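Local atomic coordinates of transcriptional regulator, GntR family (Ralstonia eutropha, PDB entry 3IHU), a protein that probably binds DNA as a transcription factor of the GntR family, pairing a winged helix-turn-helix region with an all-helical FCD domain. Residues 135-140 against 180-185; 119-124 against 142-147; 89-94 against 207-212; 190-195 against 199-204. All blocks are in the same frame, centred on the assembly; numbering follows the deposited sequence.

Contact 1: 135-140 against 180-185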
loop_
_atom_site.group_PDB
_atom_site.type_symbol
_atom_site.label_atom_id
_atom_site.label_comp_id
_atom_site.label_asym_id
_atom_site.label_seq_id
_atom_site.Cartn_x
_atom_site.Cartn_y
_atom_site.Cartn_z
ATOM N N GLU A 135 2.951 -0.450 13.471
ATOM C CA GLU A 135 4.074 -1.000 12.727
ATOM C C GLU A 135 3.766 -2.407 12.239
ATOM O O GLU A 135 3.873 -2.688 11.024
ATOM C CB GLU A 135 5.347 -1.011 13.589
ATOM C CG GLU A 135 6.559 -1.574 12.808
ATOM C CD GLU A 135 7.908 -1.300 13.479
ATOM O OE1 GLU A 135 7.958 -0.662 14.569
ATOM O OE2 GLU A 135 8.915 -1.750 12.894
ATOM N N THR A 136 3.375 -3.272 13.178
ATOM C CA THR A 136 3.073 -4.666 12.855
ATOM C C THR A 136 1.797 -4.752 12.032
ATOM O O THR A 136 1.647 -5.634 11.207
ATOM C CB THR A 136 2.882 -5.539 14.110
ATOM O OG1 THR A 136 1.826 -4.988 14.901
ATOM C CG2 THR A 136 4.175 -5.627 14.941
ATOM N N PHE A 137 0.874 -3.821 12.215
ATOM C CA PHE A 137 -0.343 -3.843 11.406
ATOM C C PHE A 137 0.054 -3.538 9.969
ATOM O O PHE A 137 -0.379 -4.221 9.054
ATOM C CB PHE A 137 -1.390 -2.845 11.910
ATOM C CG PHE A 137 -2.721 -2.973 11.223
ATOM C CD1 PHE A 137 -3.631 -3.906 11.637
ATOM C CD2 PHE A 137 -3.048 -2.162 10.134
ATOM C CE1 PHE A 137 -4.857 -4.032 10.981
ATOM C CE2 PHE A 137 -4.246 -2.287 9.492
ATOM C CZ PHE A 137 -5.165 -3.225 9.920
ATOM N N SER A 138 0.889 -2.515 9.777
ATOM C CA SER A 138 1.328 -2.153 8.424
ATOM C C SER A 138 2.055 -3.289 7.757
ATOM O O SER A 138 1.876 -3.499 6.554
ATOM C CB SER A 138 2.240 -0.948 8.403
ATOM O OG SER A 138 1.506 0.205 8.645
ATOM N N ASN A 139 2.834 -4.027 8.525
ATOM C CA ASN A 139 3.637 -5.121 7.948
ATOM C C ASN A 139 2.711 -6.287 7.599
ATOM O O ASN A 139 2.903 -6.947 6.590
ATOM C CB ASN A 139 4.760 -5.631 8.898
ATOM C CG ASN A 139 5.793 -4.536 9.316
ATOM O OD1 ASN A 139 6.003 -3.543 8.641
ATOM N ND2 ASN A 139 6.437 -4.757 10.460
ATOM N N ALA A 140 1.734 -6.577 8.455
ATOM C CA ALA A 140 0.815 -7.659 8.142
ATOM C C ALA A 140 -0.068 -7.204 6.959
ATOM O O ALA A 140 -0.416 -7.999 6.134
ATOM C CB ALA A 140 -0.061 -8.061 9.364
ATOM N N GLN A 180 -9.704 0.087 12.735
ATOM C CA GLN A 180 -10.840 -0.795 13.026
ATOM C C GLN A 180 -11.601 -1.104 11.736
ATOM O O GLN A 180 -11.819 -2.249 11.420
ATOM C CB GLN A 180 -11.774 -0.161 14.038
ATOM C CG GLN A 180 -11.057 0.082 15.366
ATOM C CD GLN A 180 -11.929 0.713 16.447
ATOM O OE1 GLN A 180 -11.801 1.915 16.765
ATOM N NE2 GLN A 180 -12.771 -0.093 17.042
HETATM N N MSE A 181 -11.985 -0.065 10.990
HETATM C CA MSE A 181 -12.774 -0.208 9.764
HETATM C C MSE A 181 -11.956 -0.965 8.716
HETATM O O MSE A 181 -12.458 -1.838 7.995
HETATM C CB MSE A 181 -13.184 1.192 9.240
HETATM C CG MSE A 181 -13.839 1.252 7.853
HETATM SE SE MSE A 181 -13.779 3.059 7.074
HETATM C CE MSE A 181 -11.905 3.077 6.497
ATOM N N ARG A 182 -10.678 -0.613 8.618
ATOM C CA ARG A 182 -9.842 -1.234 7.595
ATOM C C ARG A 182 -9.710 -2.738 7.863
ATOM O O ARG A 182 -9.737 -3.538 6.953
ATOM C CB ARG A 182 -8.482 -0.527 7.492
ATOM C CG ARG A 182 -8.619 0.953 7.048
ATOM C CD ARG A 182 -7.317 1.765 7.269
ATOM N NE ARG A 182 -6.184 1.014 6.758
ATOM C CZ ARG A 182 -4.992 0.926 7.313
ATOM N NH1 ARG A 182 -4.708 1.572 8.441
ATOM N NH2 ARG A 182 -4.083 0.163 6.746
ATOM N N LEU A 183 -9.536 -3.118 9.105
ATOM C CA LEU A 183 -9.388 -4.546 9.440
ATOM C C LEU A 183 -10.642 -5.334 9.011
ATOM O O LEU A 183 -10.558 -6.419 8.403
ATOM C CB LEU A 183 -9.182 -4.718 10.931
ATOM C CG LEU A 183 -9.267 -6.173 11.387
ATOM C CD1 LEU A 183 -8.061 -6.984 10.816
ATOM C CD2 LEU A 183 -9.345 -6.243 12.927
ATOM N N ASP A 184 -11.812 -4.790 9.325
ATOM C CA ASP A 184 -13.062 -5.422 8.887
ATOM C C ASP A 184 -13.103 -5.549 7.382
ATOM O O ASP A 184 -13.487 -6.587 6.844
ATOM C CB ASP A 184 -14.302 -4.649 9.286
ATOM C CG ASP A 184 -15.539 -5.486 9.087
ATOM O OD1 ASP A 184 -15.600 -6.542 9.738
ATOM O OD2 ASP A 184 -16.377 -5.162 8.225
ATOM N N ASP A 185 -12.682 -4.489 6.696
ATOM C CA ASP A 185 -12.618 -4.552 5.253
ATOM C C ASP A 185 -11.700 -5.684 4.729
ATOM O O ASP A 185 -12.014 -6.376 3.730
ATOM C CB ASP A 185 -12.152 -3.180 4.687
ATOM C CG ASP A 185 -13.179 -2.081 4.864
ATOM O OD1 ASP A 185 -14.305 -2.382 5.300
ATOM O OD2 ASP A 185 -12.865 -0.901 4.553
HETATM O O HOH W 1 -1.343 0.024 7.459
#
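Segments 135-140 and 180-185, one turn and a half from each of two helices of the FCD domain, stand well apart: the closest CA atoms, those of Phe137 and Leu183, are 9.3 Å from each other, a gap that suits a long aromatic side chain. Phe137 has CG anti to its own N (chi1 -172°), and this carries the ring out toward helix 179-195, where Arg182 and Leu183 meet it along its rim. Phe137 CE2 lies 3.7 Å from Arg182 NH2 and sits over one face of the guanidinium group, while NH2 lies near the plane of the ring; the two planes are 86° apart. The aromatic edge therefore abuts the flat side of the cation. Phe137 CE1 approaches Leu183 CD1 at 4.4 Å. Leu125 of helix 112-130 packs against both Phe137 and Leu183. Arg182 NH2 donates a hydrogen bond to a water at 2.8 Å, and that water is 3.1 Å from Ser138 OG, a polar bridge beside the ring. Since Leu175 O and Tyr186 OH are hydrogen-bonded to Arg182 NH1 and NH2 respectively, the buried guanidinium is held by several oxygens and can present a face to carbon without forfeiting its polar partners.

Contact 2: 119-124 against 142-147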
loop_
_atom_site.group_PDB
_atom_site.type_symbol
_atom_site.label_atom_id
_atom_site.label_comp_id
_atom_site.label_asym_id
_atom_site.label_seq_id
_atom_site.Cartn_x
_atom_site.Cartn_y
_atom_site.Cartn_z
ATOM N N ARG A 119 -4.876 -16.736 5.326
ATOM C CA ARG A 119 -5.490 -16.875 6.659
ATOM C C ARG A 119 -4.537 -16.430 7.755
ATOM O O ARG A 119 -4.932 -15.713 8.684
ATOM C CB ARG A 119 -6.010 -18.317 6.862
ATOM C CG ARG A 119 -7.228 -18.673 5.921
ATOM C CD ARG A 119 -7.894 -20.038 6.277
ATOM N NE ARG A 119 -8.972 -20.421 5.361
ATOM C CZ ARG A 119 -10.191 -19.862 5.327
ATOM N NH1 ARG A 119 -10.542 -18.861 6.167
ATOM N NH2 ARG A 119 -11.087 -20.302 4.458
ATOM N N ALA A 120 -3.265 -16.778 7.631
ATOM C CA ALA A 120 -2.294 -16.338 8.616
ATOM C C ALA A 120 -2.143 -14.813 8.608
ATOM O O ALA A 120 -2.087 -14.183 9.685
ATOM C CB ALA A 120 -0.933 -17.021 8.385
ATOM N N SER A 121 -2.095 -14.212 7.400
ATOM C CA SER A 121 -1.911 -12.803 7.303
ATOM C C SER A 121 -3.090 -12.146 7.975
ATOM O O SER A 121 -2.909 -11.129 8.665
ATOM C CB SER A 121 -1.766 -12.318 5.838
ATOM O OG SER A 121 -2.999 -12.412 5.136
ATOM N N VAL A 122 -4.288 -12.709 7.809
ATOM C CA VAL A 122 -5.481 -12.109 8.451
ATOM C C VAL A 122 -5.374 -12.174 9.988
ATOM O O VAL A 122 -5.638 -11.165 10.675
ATOM C CB VAL A 122 -6.836 -12.694 7.929
ATOM C CG1 VAL A 122 -8.081 -12.115 8.684
ATOM C CG2 VAL A 122 -6.976 -12.351 6.481
ATOM N N GLN A 123 -4.973 -13.321 10.545
ATOM C CA GLN A 123 -4.780 -13.477 11.996
ATOM C C GLN A 123 -3.848 -12.391 12.533
ATOM O O GLN A 123 -4.102 -11.754 13.569
ATOM C CB GLN A 123 -4.220 -14.884 12.316
ATOM C CG GLN A 123 -5.197 -16.045 11.914
ATOM C CD GLN A 123 -4.518 -17.407 11.767
ATOM O OE1 GLN A 123 -4.759 -18.140 10.802
ATOM N NE2 GLN A 123 -3.689 -17.759 12.737
ATOM N N ALA A 124 -2.750 -12.177 11.807
ATOM C CA ALA A 124 -1.762 -11.144 12.201
ATOM C C ALA A 124 -2.330 -9.701 12.156
ATOM O O ALA A 124 -1.937 -8.837 12.958
ATOM C CB ALA A 124 -0.495 -11.224 11.305
ATOM N N ARG A 142 0.917 -5.296 4.419
ATOM C CA ARG A 142 1.736 -5.534 3.243
ATOM C C ARG A 142 1.731 -7.040 2.886
ATOM O O ARG A 142 1.533 -7.383 1.710
ATOM C CB ARG A 142 3.151 -4.954 3.422
ATOM C CG ARG A 142 3.818 -4.509 2.120
ATOM C CD ARG A 142 5.062 -3.588 2.312
ATOM N NE ARG A 142 4.737 -2.236 2.794
ATOM C CZ ARG A 142 4.329 -1.215 2.030
ATOM N NH1 ARG A 142 4.162 -1.357 0.722
ATOM N NH2 ARG A 142 4.074 -0.039 2.594
ATOM N N HIS A 143 1.915 -7.928 3.871
ATOM C CA HIS A 143 1.889 -9.351 3.629
ATOM C C HIS A 143 0.567 -9.884 3.040
ATOM O O HIS A 143 0.553 -10.751 2.154
ATOM C CB HIS A 143 2.222 -10.100 4.956
ATOM C CG HIS A 143 2.373 -11.565 4.785
ATOM N ND1 HIS A 143 3.194 -12.116 3.819
ATOM C CD2 HIS A 143 1.820 -12.610 5.453
ATOM C CE1 HIS A 143 3.130 -13.435 3.895
ATOM N NE2 HIS A 143 2.309 -13.759 4.877
ATOM N N PHE A 144 -0.538 -9.369 3.552
ATOM C CA PHE A 144 -1.860 -9.689 3.052
ATOM C C PHE A 144 -1.970 -9.353 1.557
ATOM O O PHE A 144 -2.341 -10.202 0.746
ATOM C CB PHE A 144 -2.860 -8.848 3.841
ATOM C CG PHE A 144 -4.267 -9.031 3.445
ATOM C CD1 PHE A 144 -4.864 -10.250 3.549
ATOM C CD2 PHE A 144 -5.017 -7.963 2.998
ATOM C CE1 PHE A 144 -6.195 -10.406 3.228
ATOM C CE2 PHE A 144 -6.356 -8.115 2.675
ATOM C CZ PHE A 144 -6.932 -9.354 2.800
ATOM N N TYR A 145 -1.579 -8.124 1.206
ATOM C CA TYR A 145 -1.637 -7.668 -0.194
ATOM C C TYR A 145 -0.729 -8.490 -1.061
ATOM O O TYR A 145 -1.122 -8.905 -2.154
ATOM C CB TYR A 145 -1.277 -6.181 -0.303
ATOM C CG TYR A 145 -2.447 -5.269 -0.057
ATOM C CD1 TYR A 145 -3.069 -5.199 1.164
ATOM C CD2 TYR A 145 -2.917 -4.422 -1.074
ATOM C CE1 TYR A 145 -4.140 -4.368 1.379
ATOM C CE2 TYR A 145 -3.999 -3.593 -0.859
ATOM C CZ TYR A 145 -4.595 -3.562 0.353
ATOM O OH TYR A 145 -5.632 -2.723 0.506
ATOM N N ARG A 146 0.498 -8.734 -0.604
ATOM C CA ARG A 146 1.408 -9.551 -1.393
ATOM C C ARG A 146 0.881 -10.981 -1.638
ATOM O O ARG A 146 0.998 -11.540 -2.742
ATOM C CB ARG A 146 2.810 -9.565 -0.748
ATOM C CG ARG A 146 3.783 -10.623 -1.292
ATOM C CD ARG A 146 3.985 -10.584 -2.823
ATOM N NE ARG A 146 4.365 -9.245 -3.308
ATOM C CZ ARG A 146 5.613 -8.811 -3.500
ATOM N NH1 ARG A 146 6.654 -9.588 -3.247
ATOM N NH2 ARG A 146 5.816 -7.576 -3.948
ATOM N N THR A 147 0.254 -11.576 -0.632
ATOM C CA THR A 147 -0.324 -12.917 -0.804
ATOM C C THR A 147 -1.443 -12.855 -1.830
ATOM O O THR A 147 -1.527 -13.713 -2.727
ATOM C CB THR A 147 -0.813 -13.476 0.548
ATOM O OG1 THR A 147 0.212 -13.274 1.531
ATOM C CG2 THR A 147 -1.114 -14.907 0.469
#
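Ser121 pushes its short side chain against the backbone of helix 134-152, between the rings of His143 and Phe144. Its CB rests 3.6 Å from His143 CD2, and its OG meets the rim of the Phe144 ring, near the ring plane, 3.3 Å from CD1. That hydroxyl stands between its own N and carbonyl carbon (chi1 71°), a rotation from which it hydrogen-bonds Leu118 O one turn back, so its polar need is met inside its own helix. A small residue is apt here because Ser121 and Phe144 mark the closest passage of the backbones, with CA atoms 5.3 Å apart. The short helical segments run antiparallel, at 161°, with axes 8.9 Å apart. Next to the serine, Val122 lies alongside Phe144, both side chains pointing the same way, and its CG2 touches CE1 at 3.9 Å; Ala190 of helix 179-195 adjoins this pair. On the second helix, Thr147 is turned back onto its own backbone: its OG1 donates to His143 O at 2.6 Å, tilted 32° from the carbonyl plane, while Thr147 N reaches that oxygen from the opposite face. Thr147 OG1 also lies above one face of the His143 ring. The contact thus joins two consecutive helices of the FCD domain by van der Waals contact, with no polar bond between these segments, and Ser121 can lie against the Phe144 ring with its hydroxyl already bonded.

Contact 3: 89-94 against 207-212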
loop_
_atom_site.group_PDB
_atom_site.type_symbol
_atom_site.label_atom_id
_atom_site.label_comp_id
_atom_site.label_asym_id
_atom_site.label_seq_id
_atom_site.Cartn_x
_atom_site.Cartn_y
_atom_site.Cartn_z
ATOM N N ASP A 89 -8.858 11.242 -6.987
ATOM C CA ASP A 89 -8.455 10.638 -8.274
ATOM C C ASP A 89 -7.600 9.395 -8.037
ATOM O O ASP A 89 -7.801 8.382 -8.706
ATOM C CB ASP A 89 -7.765 11.678 -9.187
ATOM C CG ASP A 89 -8.739 12.680 -9.819
ATOM O OD1 ASP A 89 -9.990 12.563 -9.692
ATOM O OD2 ASP A 89 -8.235 13.625 -10.472
ATOM N N VAL A 90 -6.663 9.438 -7.067
ATOM C CA VAL A 90 -5.940 8.282 -6.682
ATOM C C VAL A 90 -6.885 7.142 -6.158
ATOM O O VAL A 90 -6.725 5.982 -6.480
ATOM C CB VAL A 90 -4.867 8.610 -5.621
ATOM C CG1 VAL A 90 -4.366 7.335 -4.925
ATOM C CG2 VAL A 90 -3.731 9.454 -6.222
ATOM N N LEU A 91 -7.831 7.472 -5.304
ATOM C CA LEU A 91 -8.747 6.472 -4.768
ATOM C C LEU A 91 -9.597 5.858 -5.882
ATOM O O LEU A 91 -9.972 4.732 -5.824
ATOM C CB LEU A 91 -9.641 7.117 -3.728
ATOM C CG LEU A 91 -8.955 7.591 -2.436
ATOM C CD1 LEU A 91 -9.892 8.515 -1.691
ATOM C CD2 LEU A 91 -8.538 6.350 -1.588
ATOM N N ASP A 92 -9.886 6.626 -6.918
ATOM C CA ASP A 92 -10.678 6.124 -8.055
ATOM C C ASP A 92 -9.944 4.943 -8.728
ATOM O O ASP A 92 -10.552 3.890 -9.028
ATOM C CB ASP A 92 -10.930 7.242 -9.084
ATOM C CG ASP A 92 -12.213 8.016 -8.825
ATOM O OD1 ASP A 92 -13.020 7.531 -8.020
ATOM O OD2 ASP A 92 -12.427 9.084 -9.475
ATOM N N VAL A 93 -8.646 5.112 -8.940
ATOM C CA VAL A 93 -7.822 4.050 -9.467
ATOM C C VAL A 93 -7.592 2.883 -8.436
ATOM O O VAL A 93 -7.726 1.734 -8.794
ATOM C CB VAL A 93 -6.448 4.590 -9.867
ATOM C CG1 VAL A 93 -5.510 3.458 -10.225
ATOM C CG2 VAL A 93 -6.601 5.621 -11.061
ATOM N N ALA A 94 -7.261 3.208 -7.184
ATOM C CA ALA A 94 -7.090 2.205 -6.151
ATOM C C ALA A 94 -8.321 1.370 -5.951
ATOM O O ALA A 94 -8.217 0.191 -5.739
ATOM C CB ALA A 94 -6.610 2.826 -4.801
ATOM N N ALA A 207 -15.014 -2.329 -2.190
ATOM C CA ALA A 207 -15.667 -1.870 -0.966
ATOM C C ALA A 207 -14.682 -1.225 -0.018
ATOM O O ALA A 207 -14.994 -0.213 0.608
ATOM C CB ALA A 207 -16.437 -3.072 -0.220
ATOM N N HIS A 208 -13.509 -1.812 0.139
ATOM C CA HIS A 208 -12.553 -1.289 1.101
ATOM C C HIS A 208 -12.238 0.180 0.718
ATOM O O HIS A 208 -12.285 1.093 1.547
ATOM C CB HIS A 208 -11.258 -2.110 1.064
ATOM C CG HIS A 208 -10.122 -1.473 1.810
ATOM N ND1 HIS A 208 -10.263 -0.949 3.071
ATOM C CD2 HIS A 208 -8.850 -1.207 1.434
ATOM C CE1 HIS A 208 -9.106 -0.447 3.472
ATOM N NE2 HIS A 208 -8.238 -0.578 2.488
ATOM N N VAL A 209 -11.896 0.401 -0.541
ATOM C CA VAL A 209 -11.507 1.762 -0.986
ATOM C C VAL A 209 -12.659 2.742 -0.888
ATOM O O VAL A 209 -12.457 3.888 -0.511
ATOM C CB VAL A 209 -10.863 1.740 -2.359
ATOM C CG1 VAL A 209 -10.440 3.184 -2.810
ATOM C CG2 VAL A 209 -9.666 0.781 -2.329
ATOM N N LYS A 210 -13.857 2.301 -1.218
ATOM C CA LYS A 210 -15.050 3.121 -0.992
ATOM C C LYS A 210 -15.173 3.579 0.470
ATOM O O LYS A 210 -15.537 4.726 0.753
ATOM C CB LYS A 210 -16.305 2.323 -1.383
ATOM C CG LYS A 210 -16.530 2.031 -2.844
ATOM C CD LYS A 210 -17.864 1.200 -2.963
ATOM C CE LYS A 210 -18.021 0.590 -4.308
ATOM N NZ LYS A 210 -18.107 1.695 -5.253
ATOM N N ASN A 211 -14.835 2.701 1.408
ATOM C CA ASN A 211 -14.851 3.080 2.847
ATOM C C ASN A 211 -13.812 4.079 3.190
ATOM O O ASN A 211 -14.111 5.026 3.907
ATOM C CB ASN A 211 -14.688 1.862 3.786
ATOM C CG ASN A 211 -15.903 0.965 3.783
ATOM O OD1 ASN A 211 -16.985 1.385 3.381
ATOM N ND2 ASN A 211 -15.736 -0.287 4.221
ATOM N N VAL A 212 -12.589 3.901 2.669
ATOM C CA VAL A 212 -11.557 4.898 2.840
ATOM C C VAL A 212 -11.990 6.281 2.275
ATOM O O VAL A 212 -11.882 7.290 2.963
ATOM C CB VAL A 212 -10.213 4.424 2.255
ATOM C CG1 VAL A 212 -9.157 5.509 2.327
ATOM C CG2 VAL A 212 -9.779 3.119 2.940
#
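Apolar contacts between side chains centre on Leu91 and Val209. The leucine reaches across with its CD2 branch, which lies 3.9 Å from Val209 CG1 and 4.1 Å from CG1 of Val212, one turn further on. It meets the second valine at about a right angle, so a single methyl spans two valines one turn apart on the same side of helix 198-219. Ala94, a turn beyond Leu91, adds its CB at 4.3 Å from Val209 CG1; its small size leaves room for the branched valine. These helices, 84-105 and 198-219, are the first and last of the all-helical FCD bundle, and the contact brings them together antiparallel (164° between the short segments, axes 9.5 Å apart), across more than a hundred residues of chain. A second kind of contact sets methyl groups against backbone oxygens. Val209 CG1, anti to its own N (chi1 -179°), comes to 3.4 Å from Leu91 O, while CG2, the other branch, lies 3.8 Å from Ala94 O. Beta-branching thus lets one residue straddle a turn of the opposing helix. Among polar links, Lys210 and Glu95 form a salt bridge between the helices beside the apolar strip; within helix 84-105, Ala94 O accepts a hydrogen bond from Thr98 OG1.

Contact 4: 190-195 against 199-204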
loop_
_atom_site.group_PDB
_atom_site.type_symbol
_atom_site.label_atom_id
_atom_site.label_comp_id
_atom_site.label_asym_id
_atom_site.label_seq_id
_atom_site.Cartn_x
_atom_site.Cartn_y
_atom_site.Cartn_z
ATOM N N ALA A 190 -10.656 -11.158 2.379
ATOM C CA ALA A 190 -10.155 -12.519 2.550
ATOM C C ALA A 190 -11.286 -13.531 2.424
ATOM O O ALA A 190 -11.184 -14.463 1.647
ATOM C CB ALA A 190 -9.479 -12.683 3.861
ATOM N N THR A 191 -12.348 -13.313 3.189
ATOM C CA THR A 191 -13.495 -14.203 3.146
ATOM C C THR A 191 -14.080 -14.335 1.710
ATOM O O THR A 191 -14.358 -15.450 1.256
ATOM C CB THR A 191 -14.519 -13.788 4.183
ATOM O OG1 THR A 191 -13.917 -13.916 5.503
ATOM C CG2 THR A 191 -15.791 -14.684 4.105
ATOM N N ALA A 192 -14.143 -13.231 0.957
ATOM C CA ALA A 192 -14.693 -13.268 -0.402
ATOM C C ALA A 192 -13.710 -13.977 -1.367
ATOM O O ALA A 192 -14.086 -14.824 -2.214
ATOM C CB ALA A 192 -15.039 -11.840 -0.887
ATOM N N VAL A 193 -12.429 -13.691 -1.196
ATOM C CA VAL A 193 -11.426 -14.304 -2.037
ATOM C C VAL A 193 -11.428 -15.805 -1.860
ATOM O O VAL A 193 -11.475 -16.555 -2.853
ATOM C CB VAL A 193 -10.044 -13.711 -1.782
ATOM C CG1 VAL A 193 -8.993 -14.560 -2.453
ATOM C CG2 VAL A 193 -10.027 -12.223 -2.326
ATOM N N LEU A 194 -11.385 -16.230 -0.591
ATOM C CA LEU A 194 -11.306 -17.650 -0.277
ATOM C C LEU A 194 -12.512 -18.431 -0.731
ATOM O O LEU A 194 -12.388 -19.588 -0.935
ATOM C CB LEU A 194 -11.065 -17.859 1.220
ATOM C CG LEU A 194 -9.697 -17.343 1.601
ATOM C CD1 LEU A 194 -9.442 -17.539 3.094
ATOM C CD2 LEU A 194 -8.677 -18.053 0.727
ATOM N N ALA A 195 -13.659 -17.783 -0.877
ATOM C CA ALA A 195 -14.873 -18.406 -1.395
ATOM C C ALA A 195 -14.852 -18.577 -2.942
ATOM O O ALA A 195 -15.698 -19.252 -3.499
ATOM C CB ALA A 195 -16.108 -17.545 -1.001
ATOM N N ASP A 199 -16.714 -12.172 -8.828
ATOM C CA ASP A 199 -17.489 -10.953 -8.701
ATOM C C ASP A 199 -17.628 -10.473 -7.255
ATOM O O ASP A 199 -17.567 -9.263 -6.997
ATOM C CB ASP A 199 -18.881 -11.068 -9.313
ATOM C CG ASP A 199 -18.885 -11.091 -10.837
ATOM O OD1 ASP A 199 -17.880 -10.790 -11.525
ATOM O OD2 ASP A 199 -19.948 -11.424 -11.346
ATOM N N ALA A 200 -17.868 -11.384 -6.311
ATOM C CA ALA A 200 -18.012 -10.982 -4.915
ATOM C C ALA A 200 -16.634 -10.604 -4.361
ATOM O O ALA A 200 -16.546 -9.717 -3.537
ATOM C CB ALA A 200 -18.680 -12.061 -4.036
ATOM N N ALA A 201 -15.589 -11.269 -4.807
ATOM C CA ALA A 201 -14.239 -10.835 -4.432
ATOM C C ALA A 201 -13.954 -9.411 -4.905
ATOM O O ALA A 201 -13.517 -8.597 -4.113
ATOM C CB ALA A 201 -13.198 -11.772 -4.931
ATOM N N GLU A 202 -14.273 -9.100 -6.177
ATOM C CA GLU A 202 -14.006 -7.778 -6.721
ATOM C C GLU A 202 -14.765 -6.744 -5.902
ATOM O O GLU A 202 -14.215 -5.680 -5.567
ATOM C CB GLU A 202 -14.398 -7.651 -8.207
ATOM C CG GLU A 202 -13.928 -6.302 -8.797
ATOM C CD GLU A 202 -14.121 -6.209 -10.312
ATOM O OE1 GLU A 202 -14.563 -7.196 -10.910
ATOM O OE2 GLU A 202 -13.776 -5.142 -10.892
ATOM N N ALA A 203 -16.046 -7.032 -5.615
ATOM C CA ALA A 203 -16.846 -6.113 -4.849
ATOM C C ALA A 203 -16.258 -5.864 -3.487
ATOM O O ALA A 203 -16.279 -4.737 -3.009
ATOM C CB ALA A 203 -18.308 -6.591 -4.741
ATOM N N ALA A 204 -15.745 -6.900 -2.836
ATOM C CA ALA A 204 -15.148 -6.705 -1.527
ATOM C C ALA A 204 -13.842 -5.862 -1.573
ATOM O O ALA A 204 -13.589 -5.041 -0.680
ATOM C CB ALA A 204 -14.893 -8.044 -0.839
#
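A helical hairpin closes the FCD domain, helix 179-195 turning back through a very short connection into helix 198-219, and these segments are the two arms just beside that turn. They are antiparallel, at 162°, with axes 8.0 Å apart; the CA atoms of Ala192 and Ala201 come within 4.7 Å. Alanine makes this closeness possible, having only a methyl group to place between the backbones. The CB of Ala192 points at the other arm and settles among three alanines: it lies 3.7 Å from Ala200 O, 3.8 Å from Ala201 CA and 3.8 Å from Ala204 CB. Its neighbours are thus a carbonyl, a backbone carbon and a methyl, spread over one turn of helix 198-219. Beside it, Val193 supplies the larger side chain. With CG1 anti to the backbone N (chi1 168°), its other branch, CG2, is the one that meets Ala201 CB, at 4.1 Å. Val193 also touches Ala102 and Ala105 of helix 84-105 and Leu148 and Met151 of helix 134-152, so the beta-branched residue faces the interior of the bundle, where the two arms meet their neighbours. At the start of the second arm, Glu197 accepts hydrogen bonds from the backbone N atoms of Asp199 and Ala200, and Arg103 pairs with both Asp199 and Glu202. Between the arms themselves contact is entirely van der Waals: methyls against methyls and backbone, with the closeness of the two helices set by how little side chain stands between them.

In the fold
All four contacts lie within the FCD domain and tie its helices into one bundle. Contacts 1 and 2, with centres about 10 Å apart, share helix 134-152 and meet where Ala140 CB lies 3.7 Å from Ala124 CB. Contact 1 is joined to contact 3 by Asp185, whose OD2 is 3.0 Å from both His208 ND1 and Asn211 ND2, two probable hydrogen bonds linking helices 179-195 and 198-219. Those same helices form the hairpin of contact 4, which reaches contact 2 through Ala190: its CB is 3.6 Å from Val122 CG2. Contact 3 closes a loop of chain enclosing the other three; its centre lies about 20 Å from that of contact 2, yet Tyr145 OH comes within 3.7 Å of His208 CD2.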